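Local coordinates for uncharacterized protein (Aeromonas hydrophila J-1, PDB 6R1J) that is the AhlC component of a tripartite alpha-pore-forming toxin and probably takes part in making pores in target membranes, at residues Q209-G212 and S213-D216; G74-P78 and E79-A83; V48-M51 and Q52-L56. The protein carries 3 engineered substitutions. All coordinates share one frame; numbering follows the deposited sequence.

Contact 1. Residues Q209-G212 and S213-D216; sequences QQFG and SLID
The carbonyl oxygen Phe211 O takes the backbone N-H of Ile215 at 2.9 Å (N to O). The Ile215 side chain packs against the same oxygen, its CG1 lying 3.4 Å from Phe211 O. CG1 is placed beside the backbone N (chi1 -74°), and from there CD1 runs back toward the aromatic ring, 3.9 Å from Phe211 CD1; the two side chains cross obliquely. Leu214 meets the ring differently: its CD2 lies near the ring plane, at the edge, 4.3 Å from Phe211 CE1. The repeating i to i+4 bonds mark this as regular alpha-helix inside helix 163-236 of an all-helical bundle. The Phe211 ring packs against Val40 and Leu44 of helix 28-70 and Ser106 and Asn110 of helix 78-157, while Leu214 also meets Ser9 of helix 5-21. Gln210, likewise buried, has its OE1 hydrogen-bonded to Asn12 of helix 5-21. On the exposed flank, Asp216 N donates to Gly212 O at 2.9 Å. The Asp216 carboxylate folds back so that its flat face covers that oxygen, with CG 3.2 Å from Gly212 O; acceptor facing acceptor, it makes no hydrogen bond there, the donor being Asp216 N.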
loop_
_atom_site.group_PDB
_atom_site.type_symbol
_atom_site.label_atom_id
_atom_site.label_comp_id
_atom_site.label_asym_id
_atom_site.label_seq_id
_atom_site.Cartn_x
_atom_site.Cartn_y
_atom_site.Cartn_z
ATOM N N GLN A 209 15.116 -2.972 1.062
ATOM C CA GLN A 209 15.289 -2.471 -0.335
ATOM C C GLN A 209 16.651 -1.736 -0.429
ATOM O O GLN A 209 17.403 -2.042 -1.329
ATOM C CB GLN A 209 14.076 -1.613 -0.725
ATOM C CG GLN A 209 14.068 -1.086 -2.174
ATOM C CD GLN A 209 14.883 0.190 -2.335
ATOM O OE1 GLN A 209 14.883 1.074 -1.482
ATOM N NE2 GLN A 209 15.638 0.264 -3.416
ATOM N N GLN A 210 16.955 -0.804 0.466
ATOM C CA GLN A 210 18.252 -0.078 0.481
ATOM C C GLN A 210 19.392 -1.071 0.704
ATOM O O GLN A 210 20.439 -0.994 0.007
ATOM C CB GLN A 210 18.222 1.010 1.543
ATOM C CG GLN A 210 17.164 2.067 1.279
ATOM C CD GLN A 210 17.542 3.012 0.158
ATOM O OE1 GLN A 210 18.728 3.169 -0.143
ATOM N NE2 GLN A 210 16.528 3.618 -0.447
ATOM N N PHE A 211 19.216 -2.032 1.608
ATOM C CA PHE A 211 20.258 -3.057 1.850
ATOM C C PHE A 211 20.481 -3.808 0.533
ATOM O O PHE A 211 21.624 -4.157 0.172
ATOM C CB PHE A 211 19.829 -4.025 2.963
ATOM C CG PHE A 211 20.932 -4.694 3.737
ATOM C CD1 PHE A 211 22.254 -4.686 3.316
ATOM C CD2 PHE A 211 20.631 -5.368 4.913
ATOM C CE1 PHE A 211 23.264 -5.257 4.091
ATOM C CE2 PHE A 211 21.626 -6.013 5.643
ATOM C CZ PHE A 211 22.941 -5.949 5.241
ATOM N N GLY A 212 19.393 -4.164 -0.158
ATOM C CA GLY A 212 19.500 -4.885 -1.445
ATOM C C GLY A 212 20.319 -4.073 -2.464
ATOM O O GLY A 212 21.072 -4.667 -3.258
ATOM N N SER A 213 20.138 -2.754 -2.507
ATOM C CA SER A 213 20.894 -1.889 -3.449
ATOM C C SER A 213 22.376 -1.953 -3.073
ATOM O O SER A 213 23.230 -2.046 -3.965
ATOM C CB SER A 213 20.370 -0.495 -3.444
ATOM O OG SER A 213 19.088 -0.480 -4.039
ATOM N N LEU A 214 22.674 -1.926 -1.778
ATOM C CA LEU A 214 24.069 -2.071 -1.291
ATOM C C LEU A 214 24.645 -3.424 -1.721
ATOM O O LEU A 214 25.775 -3.455 -2.277
ATOM C CB LEU A 214 24.105 -1.839 0.220
ATOM C CG LEU A 214 25.479 -1.962 0.895
ATOM C CD1 LEU A 214 25.508 -1.127 2.178
ATOM C CD2 LEU A 214 25.822 -3.408 1.213
ATOM N N ILE A 215 23.916 -4.515 -1.502
ATOM C CA ILE A 215 24.379 -5.892 -1.843
ATOM C C ILE A 215 24.621 -6.004 -3.348
ATOM O O ILE A 215 25.605 -6.611 -3.740
ATOM C CB ILE A 215 23.353 -6.903 -1.305
ATOM C CG1 ILE A 215 23.494 -7.011 0.219
ATOM C CG2 ILE A 215 23.451 -8.257 -1.992
ATOM C CD1 ILE A 215 22.304 -7.732 0.885
ATOM N N ASP A 216 23.699 -5.499 -4.178
ATOM C CA ASP A 216 23.867 -5.582 -5.649
ATOM C C ASP A 216 25.163 -4.838 -6.065
ATOM O O ASP A 216 25.848 -5.324 -6.927
ATOM C CB ASP A 216 22.647 -5.039 -6.394
ATOM C CG ASP A 216 21.361 -5.845 -6.222
ATOM O OD1 ASP A 216 21.431 -7.028 -5.759
ATOM O OD2 ASP A 216 20.309 -5.264 -6.494
#

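Contact 2. Residues G74-P78 and E79-A83; sequences GPFNP and EALKA
Phe76 and Leu81 meet with their side chains at about a right angle, the leucine branch CD2 coming within 3.8 Å of Phe76 CD1. CD2 approaches the ring obliquely and also reaches the base of the phenylalanine, while Leu81 CG lies 4.0 Å from Phe76 CB; the contact therefore runs along the root and one flank of the aromatic group.

Between these two residues in sequence, Asn77 turns its amide back over the start of the helix. With CG swung to the side opposite the backbone N (chi1 151°), OD1 is carried to the first N-H groups of the helix and accepts from two of them. Glu79 N is 3.0 Å from Asn77 OD1. This bond, from the N-H two residues on, closes an Asx turn; the donor is tilted 28° from the amide plane. Ala80 N is 3.2 Å from Asn77 OD1 and stands far above that plane, 71° out of it. Both donors come from the same face of the amide.

Asn77 is thus the N-cap of helix 78-157, and the apolar pair formed by the residue before the cap and the fourth residue after it is a hydrophobic staple. Helix 244-264 packs on this pair: Ala247 touches both side chains, Arg248 meets Phe76 and Phe251 meets Leu81. The first full helical turn is closed by Leu81 N, which donates to Asn77 O at 3.2 Å. Ala80 sets its methyl beside the cap, CB being 3.6 Å from Asn77 ND2. On another side of the turn, the aliphatic part of Lys82 packs over a carbonyl, CG lying 3.3 Å from Pro78 O, and its NZ is hydrogen-bonded to Ala236 O at the end of helix 163-236.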
loop_
_atom_site.group_PDB
_atom_site.type_symbol
_atom_site.label_atom_id
_atom_site.label_comp_id
_atom_site.label_asym_id
_atom_site.label_seq_id
_atom_site.Cartn_x
_atom_site.Cartn_y
_atom_site.Cartn_z
ATOM N N GLY A 74 58.527 -1.163 -27.969
ATOM C CA GLY A 74 59.312 -2.354 -28.341
ATOM C C GLY A 74 58.687 -3.594 -27.702
ATOM O O GLY A 74 57.478 -3.626 -27.484
ATOM N N PRO A 75 59.477 -4.600 -27.271
ATOM C CA PRO A 75 58.901 -5.859 -26.806
ATOM C C PRO A 75 58.736 -5.978 -25.283
ATOM O O PRO A 75 59.522 -5.404 -24.566
ATOM C CB PRO A 75 60.006 -6.806 -27.294
ATOM C CG PRO A 75 61.295 -6.050 -26.963
ATOM C CD PRO A 75 60.947 -4.584 -27.154
ATOM N N PHE A 76 57.717 -6.709 -24.819
ATOM C CA PHE A 76 57.577 -7.059 -23.381
ATOM C C PHE A 76 58.521 -8.251 -23.108
ATOM O O PHE A 76 58.413 -9.266 -23.830
ATOM C CB PHE A 76 56.117 -7.338 -22.992
ATOM C CG PHE A 76 55.193 -6.140 -22.900
ATOM C CD1 PHE A 76 55.174 -5.346 -21.761
ATOM C CD2 PHE A 76 54.300 -5.845 -23.928
ATOM C CE1 PHE A 76 54.312 -4.257 -21.673
ATOM C CE2 PHE A 76 53.436 -4.764 -23.839
ATOM C CZ PHE A 76 53.442 -3.977 -22.708
ATOM N N ASN A 77 59.510 -8.037 -22.223
ATOM C CA ASN A 77 60.437 -9.040 -21.629
ATOM C C ASN A 77 59.541 -10.024 -20.881
ATOM O O ASN A 77 58.956 -9.645 -19.865
ATOM C CB ASN A 77 61.468 -8.312 -20.758
ATOM C CG ASN A 77 62.028 -9.099 -19.595
ATOM O OD1 ASN A 77 61.742 -10.280 -19.413
ATOM N ND2 ASN A 77 62.804 -8.419 -18.772
ATOM N N PRO A 78 59.448 -11.302 -21.322
ATOM C CA PRO A 78 58.437 -12.238 -20.814
ATOM C C PRO A 78 58.530 -12.590 -19.316
ATOM O O PRO A 78 57.530 -13.044 -18.761
ATOM C CB PRO A 78 58.658 -13.489 -21.685
ATOM C CG PRO A 78 60.131 -13.426 -22.042
ATOM C CD PRO A 78 60.416 -11.950 -22.222
ATOM N N GLU A 79 59.703 -12.369 -18.709
ATOM C CA GLU A 79 60.005 -12.596 -17.271
ATOM C C GLU A 79 59.509 -11.374 -16.485
ATOM O O GLU A 79 59.015 -11.566 -15.363
ATOM C CB GLU A 79 61.504 -12.884 -17.102
ATOM C CG GLU A 79 61.943 -13.254 -15.689
ATOM C CD GLU A 79 62.209 -12.098 -14.728
ATOM O OE1 GLU A 79 62.286 -10.935 -15.193
ATOM O OE2 GLU A 79 62.349 -12.362 -13.508
ATOM N N ALA A 80 59.644 -10.163 -17.043
ATOM C CA ALA A 80 59.151 -8.903 -16.436
ATOM C C ALA A 80 57.623 -8.994 -16.360
ATOM O O ALA A 80 57.104 -8.682 -15.290
ATOM C CB ALA A 80 59.625 -7.694 -17.211
ATOM N N LEU A 81 56.955 -9.447 -17.440
ATOM C CA LEU A 81 55.492 -9.699 -17.489
ATOM C C LEU A 81 55.105 -10.573 -16.293
ATOM O O LEU A 81 54.250 -10.162 -15.522
ATOM C CB LEU A 81 55.069 -10.461 -18.751
ATOM C CG LEU A 81 54.839 -9.679 -20.035
ATOM C CD1 LEU A 81 54.150 -10.583 -21.040
ATOM C CD2 LEU A 81 54.003 -8.428 -19.797
ATOM N N LYS A 82 55.697 -11.767 -16.187
ATOM C CA LYS A 82 55.310 -12.771 -15.163
ATOM C C LYS A 82 55.465 -12.161 -13.770
ATOM O O LYS A 82 54.495 -12.251 -13.017
ATOM C CB LYS A 82 56.052 -14.099 -15.367
ATOM C CG LYS A 82 55.754 -14.810 -16.689
ATOM C CD LYS A 82 54.270 -14.932 -17.048
ATOM C CE LYS A 82 54.022 -15.409 -18.468
ATOM N NZ LYS A 82 54.295 -16.856 -18.628
ATOM N N ALA A 83 56.599 -11.547 -13.428
ATOM C CA ALA A 83 56.804 -10.879 -12.119
ATOM C C ALA A 83 55.673 -9.870 -11.823
ATOM O O ALA A 83 55.278 -9.747 -10.640
ATOM C CB ALA A 83 58.126 -10.180 -12.090
#

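Contact 3. Residues V48-M51 and Q52-L56; sequences VQTM and QQQVL
Met51 O accepts from Val55 N at 2.8 Å, the shortest of four successive i to i+4 bonds that identify this segment as continuous alpha-helix within the bundle-forming helix 28-70. The same i to i+4 series satisfies Val48 O through Gln52 N (3.0 Å), Gln49 O through Gln53 N (3.1 Å), and Thr50 O through Gln54 N (2.9 Å). Side-chain polar groups find partners elsewhere. Gln52 is buried, and its extended chain, with CG anti to the backbone N (chi1 -177°), carries NE2 to the carbonyl oxygen of Ala265 near the C terminus. Thr50 OG1 turns back along its own helix and makes a weak hydrogen bond to Pro46 O. Gln53 leans its aliphatic part over Gln49 O, CG being 3.6 Å from that oxygen, while that oxygen keeps its bond from Gln53 N.

On the buried flank Met51 and Val55 run alongside each other in the same direction, facing helix 78-157, where Met51 meets Thr102 and Val55 meets Ile95. The methionine chain bends at chi2 and again at chi3, which brings CE to 3.7 Å from Gln52 N. Val55 CG2 packs 4.1 Å from Met51 CG and closer still on the acceptor, 3.1 Å from Met51 O.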
loop_
_atom_site.group_PDB
_atom_site.type_symbol
_atom_site.label_atom_id
_atom_site.label_comp_id
_atom_site.label_asym_id
_atom_site.label_seq_id
_atom_site.Cartn_x
_atom_site.Cartn_y
_atom_site.Cartn_z
ATOM N N VAL A 48 31.741 -2.053 5.286
ATOM C CA VAL A 48 31.458 -1.715 3.861
ATOM C C VAL A 48 32.244 -0.444 3.502
ATOM O O VAL A 48 32.785 -0.389 2.385
ATOM C CB VAL A 48 29.961 -1.557 3.543
ATOM C CG1 VAL A 48 29.756 -1.053 2.127
ATOM C CG2 VAL A 48 29.196 -2.855 3.782
ATOM N N GLN A 49 32.273 0.561 4.372
ATOM C CA GLN A 49 33.024 1.813 4.060
ATOM C C GLN A 49 34.531 1.493 3.950
ATOM O O GLN A 49 35.156 1.975 3.029
ATOM C CB GLN A 49 32.707 2.898 5.078
ATOM C CG GLN A 49 31.270 3.400 4.972
ATOM C CD GLN A 49 30.802 4.068 6.235
ATOM O OE1 GLN A 49 31.158 3.632 7.336
ATOM N NE2 GLN A 49 30.001 5.118 6.082
ATOM N N THR A 50 35.082 0.635 4.810
ATOM C CA THR A 50 36.490 0.198 4.740
ATOM C C THR A 50 36.729 -0.504 3.393
ATOM O O THR A 50 37.722 -0.185 2.712
ATOM C CB THR A 50 36.867 -0.665 5.956
ATOM O OG1 THR A 50 36.832 0.226 7.065
ATOM C CG2 THR A 50 38.235 -1.306 5.870
ATOM N N MET A 51 35.828 -1.389 2.991
ATOM C CA MET A 51 35.973 -2.162 1.747
ATOM C C MET A 51 36.033 -1.199 0.566
ATOM O O MET A 51 36.888 -1.410 -0.317
ATOM C CB MET A 51 34.832 -3.147 1.544
ATOM C CG MET A 51 34.862 -3.761 0.189
ATOM S SD MET A 51 33.260 -4.180 -0.462
ATOM C CE MET A 51 32.679 -2.535 -0.856
ATOM N N GLN A 52 35.135 -0.226 0.544
ATOM C CA GLN A 52 35.067 0.841 -0.487
ATOM C C GLN A 52 36.418 1.586 -0.569
ATOM O O GLN A 52 36.937 1.731 -1.659
ATOM C CB GLN A 52 33.959 1.822 -0.133
ATOM C CG GLN A 52 33.739 2.918 -1.159
ATOM C CD GLN A 52 32.562 3.780 -0.761
ATOM O OE1 GLN A 52 32.187 3.824 0.410
ATOM N NE2 GLN A 52 31.965 4.465 -1.731
ATOM N N GLN A 53 36.936 2.083 0.548
ATOM C CA GLN A 53 38.245 2.786 0.617
ATOM C C GLN A 53 39.354 1.875 0.076
ATOM O O GLN A 53 40.160 2.374 -0.729
ATOM C CB GLN A 53 38.499 3.276 2.046
ATOM C CG GLN A 53 37.655 4.494 2.389
ATOM C CD GLN A 53 37.553 4.852 3.857
ATOM O OE1 GLN A 53 38.017 4.140 4.752
ATOM N NE2 GLN A 53 36.903 5.977 4.116
ATOM N N GLN A 54 39.357 0.579 0.421
ATOM C CA GLN A 54 40.432 -0.370 0.017
ATOM C C GLN A 54 40.328 -0.684 -1.482
ATOM O O GLN A 54 41.375 -0.781 -2.159
ATOM C CB GLN A 54 40.417 -1.624 0.898
ATOM C CG GLN A 54 40.871 -1.325 2.318
ATOM C CD GLN A 54 40.979 -2.546 3.187
ATOM O OE1 GLN A 54 40.698 -2.512 4.378
ATOM N NE2 GLN A 54 41.367 -3.646 2.590
ATOM N N VAL A 55 39.117 -0.845 -1.997
ATOM C CA VAL A 55 38.914 -1.096 -3.453
ATOM C C VAL A 55 39.422 0.114 -4.247
ATOM O O VAL A 55 40.082 -0.106 -5.228
ATOM C CB VAL A 55 37.448 -1.390 -3.758
ATOM C CG1 VAL A 55 37.154 -1.322 -5.246
ATOM C CG2 VAL A 55 37.052 -2.734 -3.165
ATOM N N LEU A 56 39.122 1.335 -3.818
ATOM C CA LEU A 56 39.525 2.564 -4.551
ATOM C C LEU A 56 41.055 2.734 -4.504
ATOM O O LEU A 56 41.635 3.034 -5.559
ATOM C CB LEU A 56 38.804 3.750 -3.928
ATOM C CG LEU A 56 37.296 3.784 -4.186
ATOM C CD1 LEU A 56 36.659 4.957 -3.458
ATOM C CD2 LEU A 56 36.984 3.847 -5.675
#

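How the contacts relate
Along the chain the order is contact 3 on helix 28-70, contact 2 where the following loop enters helix 78-157, and contact 1 on helix 163-236. Contacts 1 and 3 lie on different helices with centres about 16 Å apart, and they touch where Leu214 CD1 packs 4.2 Å from Val48 CG1. Contact 2 is remote: its centre lies about 42 Å from that of contact 1 and 31 Å from that of contact 3. It belongs to the region where helices turn around, about 49 Å from the chain centre. Contacts 1 and 3 thus lie on partly buried helix faces within an elongated bundle, and contact 2 at a helix start near one end, consistent with a soluble alpha-pore-forming toxin component.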